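OBG-type G domain-containing protein (PDB 2E87) binds GDP in its OBG-type G domain and is probably a GTPase of the NOG1 family, though its cellular role is not known. Local coordinates at residues Asn55-Arg58 / Asp59-Lys63; Ile102-Ile105 / Arg106-Glu110. One frame throughout, in Å; residues are numbered along the deposited sequence.

Interaction 1: Asn55-Arg58 / Asp59-Lys63; sequences NVVR and DNLRK
Val57 and Leu61, one turn apart on helix 38-67, run alongside each other in the same direction, CG1 of Val57 meeting CD1 of Leu61 at 3.7 Å. The valine's CG1 stands anti to its own nitrogen (chi1 168°) and is thereby carried next to the carbonyl, on the side from which the leucine rises. Beneath them the amide N of Leu61 bonds to O of Val57 at 3.0 Å, almost straight in line with the carbonyl. This is the tightly packed part, with both side chains buried. Next to it Val56 O accepts two donors from one residue: Asn60 N at 3.2 Å and, from the other face of the carbonyl plane, Asn60 ND2 at 2.7 Å. The second bond is nearly linear (166°) and runs in the plane of the side-chain amide, which fixes the rotation of that amide against the helix. A leucine in place of Asn60 would probably cost Val56 O its second donor from this residue and free the side chain to turn. The looser side belongs to exposed Asp59 and partly exposed Arg62: Asp59 OD1 lies in the plane of the Arg62 guanidinium, at its edge, in a long salt bridge of 4.0 Å to NH1. Buried Arg58 places its guanidinium between this side and helix 88-117, with NH2 4.2 Å from Arg62 NH2, the two planes 82° apart, and NE without a partner in the model. Around this stretch, Val57 reaches Leu17 and Ala21 of helix 14-30, Leu61 touches Leu140 of helix 122-142, and Arg58 and Arg62 lean on helix 88-117.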
# COMPACT_ATOMS: atom_id res chain seq x y z
N ASN A 55 10.05 -28.69 10.21
CA ASN A 55 10.20 -28.18 8.86
C ASN A 55 8.94 -27.71 8.19
O ASN A 55 8.95 -26.70 7.49
CB ASN A 55 10.88 -29.20 7.96
CG ASN A 55 12.37 -29.09 8.00
OD1 ASN A 55 13.00 -29.53 8.95
ND2 ASN A 55 12.94 -28.46 6.97
N VAL A 56 7.86 -28.45 8.39
CA VAL A 56 6.61 -28.07 7.77
C VAL A 56 6.11 -26.75 8.34
O VAL A 56 5.68 -25.88 7.60
CB VAL A 56 5.57 -29.19 7.95
CG1 VAL A 56 4.19 -28.70 7.57
CG2 VAL A 56 5.96 -30.36 7.08
N VAL A 57 6.20 -26.60 9.65
CA VAL A 57 5.75 -25.36 10.28
C VAL A 57 6.63 -24.19 9.85
O VAL A 57 6.12 -23.15 9.43
CB VAL A 57 5.77 -25.46 11.81
CG1 VAL A 57 5.58 -24.08 12.42
CG2 VAL A 57 4.70 -26.41 12.29
N ARG A 58 7.94 -24.37 9.95
CA ARG A 58 8.85 -23.29 9.60
C ARG A 58 8.78 -22.92 8.14
O ARG A 58 8.90 -21.76 7.79
CB ARG A 58 10.27 -23.67 10.02
CG ARG A 58 10.49 -23.56 11.54
CD ARG A 58 11.60 -24.47 12.03
NE ARG A 58 12.82 -24.25 11.27
CZ ARG A 58 13.44 -25.17 10.56
NH1 ARG A 58 12.96 -26.41 10.50
NH2 ARG A 58 14.52 -24.85 9.88
N ASP A 59 8.54 -23.90 7.27
CA ASP A 59 8.45 -23.59 5.85
C ASP A 59 7.23 -22.75 5.54
O ASP A 59 7.33 -21.77 4.82
CB ASP A 59 8.44 -24.87 5.02
CG ASP A 59 9.79 -25.57 5.01
OD1 ASP A 59 10.79 -24.97 5.48
OD2 ASP A 59 9.85 -26.72 4.53
N ASN A 60 6.07 -23.13 6.08
CA ASN A 60 4.86 -22.35 5.81
C ASN A 60 4.98 -20.94 6.40
O ASN A 60 4.73 -19.95 5.71
CB ASN A 60 3.61 -23.07 6.33
CG ASN A 60 3.19 -24.26 5.43
OD1 ASN A 60 2.43 -24.11 4.48
ND2 ASN A 60 3.72 -25.44 5.74
N LEU A 61 5.40 -20.84 7.66
CA LEU A 61 5.52 -19.52 8.26
C LEU A 61 6.53 -18.64 7.52
O LEU A 61 6.25 -17.48 7.22
CB LEU A 61 5.92 -19.63 9.73
CG LEU A 61 4.87 -20.26 10.65
CD1 LEU A 61 5.51 -20.44 12.00
CD2 LEU A 61 3.60 -19.39 10.74
N ARG A 62 7.70 -19.20 7.21
CA ARG A 62 8.75 -18.45 6.53
C ARG A 62 8.29 -17.92 5.17
O ARG A 62 8.79 -16.89 4.72
CB ARG A 62 9.98 -19.33 6.34
CG ARG A 62 11.20 -18.59 5.85
CD ARG A 62 12.40 -19.51 5.77
NE ARG A 62 13.06 -19.67 7.07
CZ ARG A 62 13.17 -20.82 7.73
NH1 ARG A 62 12.64 -21.93 7.21
NH2 ARG A 62 13.82 -20.86 8.89
N LYS A 63 7.36 -18.62 4.54
CA LYS A 63 6.82 -18.21 3.25
C LYS A 63 6.10 -16.88 3.39
O LYS A 63 6.09 -16.07 2.47
CB LYS A 63 5.84 -19.27 2.71
CG LYS A 63 4.97 -18.77 1.56
CD LYS A 63 3.92 -19.81 1.09
CE LYS A 63 4.51 -20.89 0.18
NZ LYS A 63 3.46 -21.79 -0.41

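Interaction 2: Ile102-Ile105 / Arg106-Glu110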
# COMPACT_ATOMS: atom_id res chain seq x y z
N ILE A 102 9.16 -19.04 14.38
CA ILE A 102 10.08 -19.80 13.55
C ILE A 102 11.35 -20.07 14.34
O ILE A 102 11.90 -21.18 14.31
CB ILE A 102 10.46 -19.02 12.28
CG1 ILE A 102 9.24 -18.92 11.37
CG2 ILE A 102 11.61 -19.70 11.57
CD1 ILE A 102 9.48 -18.15 10.11
N ARG A 103 11.81 -19.06 15.06
CA ARG A 103 13.03 -19.16 15.84
C ARG A 103 12.93 -20.14 17.01
O ARG A 103 13.79 -20.99 17.19
CB ARG A 103 13.45 -17.76 16.33
CG ARG A 103 14.93 -17.43 16.21
CD ARG A 103 15.16 -16.03 15.61
NE ARG A 103 14.28 -15.01 16.16
CZ ARG A 103 14.14 -14.74 17.46
NH1 ARG A 103 14.83 -15.42 18.37
NH2 ARG A 103 13.29 -13.79 17.86
N ILE A 104 11.87 -20.04 17.81
CA ILE A 104 11.71 -20.94 18.94
C ILE A 104 11.52 -22.40 18.50
O ILE A 104 11.96 -23.33 19.18
CB ILE A 104 10.49 -20.56 19.78
CG1 ILE A 104 10.36 -19.04 19.83
CG2 ILE A 104 10.64 -21.13 21.17
CD1 ILE A 104 11.64 -18.33 20.26
N ILE A 105 10.84 -22.60 17.38
CA ILE A 105 10.59 -23.95 16.88
C ILE A 105 11.87 -24.62 16.41
O ILE A 105 12.06 -25.82 16.60
CB ILE A 105 9.54 -23.92 15.76
CG1 ILE A 105 8.16 -23.70 16.40
CG2 ILE A 105 9.57 -25.21 14.96
CD1 ILE A 105 7.08 -23.41 15.41
N ARG A 106 12.75 -23.83 15.80
CA ARG A 106 14.03 -24.34 15.33
C ARG A 106 14.85 -24.76 16.55
O ARG A 106 15.47 -25.82 16.58
CB ARG A 106 14.78 -23.25 14.56
CG ARG A 106 16.18 -23.65 14.18
CD ARG A 106 16.17 -24.86 13.27
NE ARG A 106 17.32 -25.73 13.50
CZ ARG A 106 17.62 -26.78 12.75
NH1 ARG A 106 16.85 -27.11 11.71
NH2 ARG A 106 18.69 -27.52 13.04
N GLU A 107 14.82 -23.91 17.56
CA GLU A 107 15.54 -24.17 18.80
C GLU A 107 14.96 -25.41 19.50
O GLU A 107 15.69 -26.26 19.99
CB GLU A 107 15.43 -22.95 19.71
CG GLU A 107 16.22 -23.02 20.99
CD GLU A 107 15.87 -21.87 21.92
OE1 GLU A 107 15.71 -20.73 21.42
OE2 GLU A 107 15.75 -22.11 23.15
N LEU A 108 13.64 -25.50 19.53
CA LEU A 108 13.02 -26.65 20.18
C LEU A 108 13.38 -27.93 19.43
O LEU A 108 13.67 -28.94 20.05
CB LEU A 108 11.49 -26.48 20.23
CG LEU A 108 11.02 -25.40 21.21
CD1 LEU A 108 9.51 -25.16 21.06
CD2 LEU A 108 11.36 -25.84 22.63
N GLU A 109 13.38 -27.87 18.11
CA GLU A 109 13.73 -29.03 17.29
C GLU A 109 15.11 -29.55 17.64
O GLU A 109 15.29 -30.73 17.95
CB GLU A 109 13.70 -28.68 15.81
CG GLU A 109 14.35 -29.75 14.94
CD GLU A 109 14.46 -29.36 13.48
OE1 GLU A 109 14.36 -28.15 13.16
OE2 GLU A 109 14.66 -30.25 12.64
N GLU A 110 16.10 -28.66 17.59
CA GLU A 110 17.46 -29.03 17.90
C GLU A 110 17.53 -29.57 19.32
O GLU A 110 18.19 -30.57 19.59
CB GLU A 110 18.37 -27.81 17.73
CG GLU A 110 19.78 -28.02 18.24
CD GLU A 110 20.73 -26.97 17.71
OE1 GLU A 110 21.10 -27.03 16.51
OE2 GLU A 110 21.12 -26.07 18.49
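Ile104 and Leu108 make a local contact one turn apart within helix 88-117, in the N-terminal helical part of the chain and away from the nucleotide site. The two side chains meet at a slant and touch lightly, CG2 of Ile104 standing 4.2 Å from CD1 of Leu108. Leu108 leans mainly on the backbone: with CG beside its own nitrogen and anti to its carbonyl carbon (chi1 -71°), the branch folds back over the preceding turn, and CG comes 3.0 Å from Ile104 O. That same oxygen accepts the amide N of Leu108 at 2.8 Å, so one carbonyl is both bonded and roofed by a single residue. Successive i to i+4 bonds continue the pattern, from Arg106 N to Ile102 O at 3.2 Å, from Glu107 N to Arg103 O at 3.1 Å and from Glu109 N to Ile105 O at 2.9 Å. On another side of the helix Arg106, bent at chi2 and chi3, brings NH1 to 3.1 Å from Glu109 OE1. The carboxylate oxygen sits far off the plane of the guanidinium, and the attraction is therefore one of charge without an N-H directed at it. Glu109 OE1 takes its hydrogen bond from elsewhere, pairing with Ser54 OG on helix 38-67. Arg103, on the exposed side, forms a salt bridge through NE with Asp99 one turn back. Buried Ile102, Ile105 and Leu108 on one side, with charged Arg103, Glu107 and Glu110 on another, give the amphipathic pattern characteristic of a helix in an antiparallel bundle, here that of the NOG1 N-terminal domain.

How the interactions relate
Interactions 1 and 2 are short stretches, about two and a half turns each, of helices 38-67 and 88-117, which pack against each other in the helical bundle, their centres about 12 Å apart. The apolar sides meet where Val57 CG1 lies 3.4 Å from Ile105 CD1 and where Ile102 CD1 approaches the backbone of Arg62. At the border of this core, Arg58 NH1 faces Glu109 OE1 in a weak, long ion pair, with Arg106 close by. Both share i to i+4 backbone bonds. Interaction 1 adds the Asn60 amide bond and close Val57-Leu61 packing; interaction 2, farther from the chain's centre and with more exposed residues, has the looser Ile104-Leu108 touch and the Arg106-Glu109 charge pair.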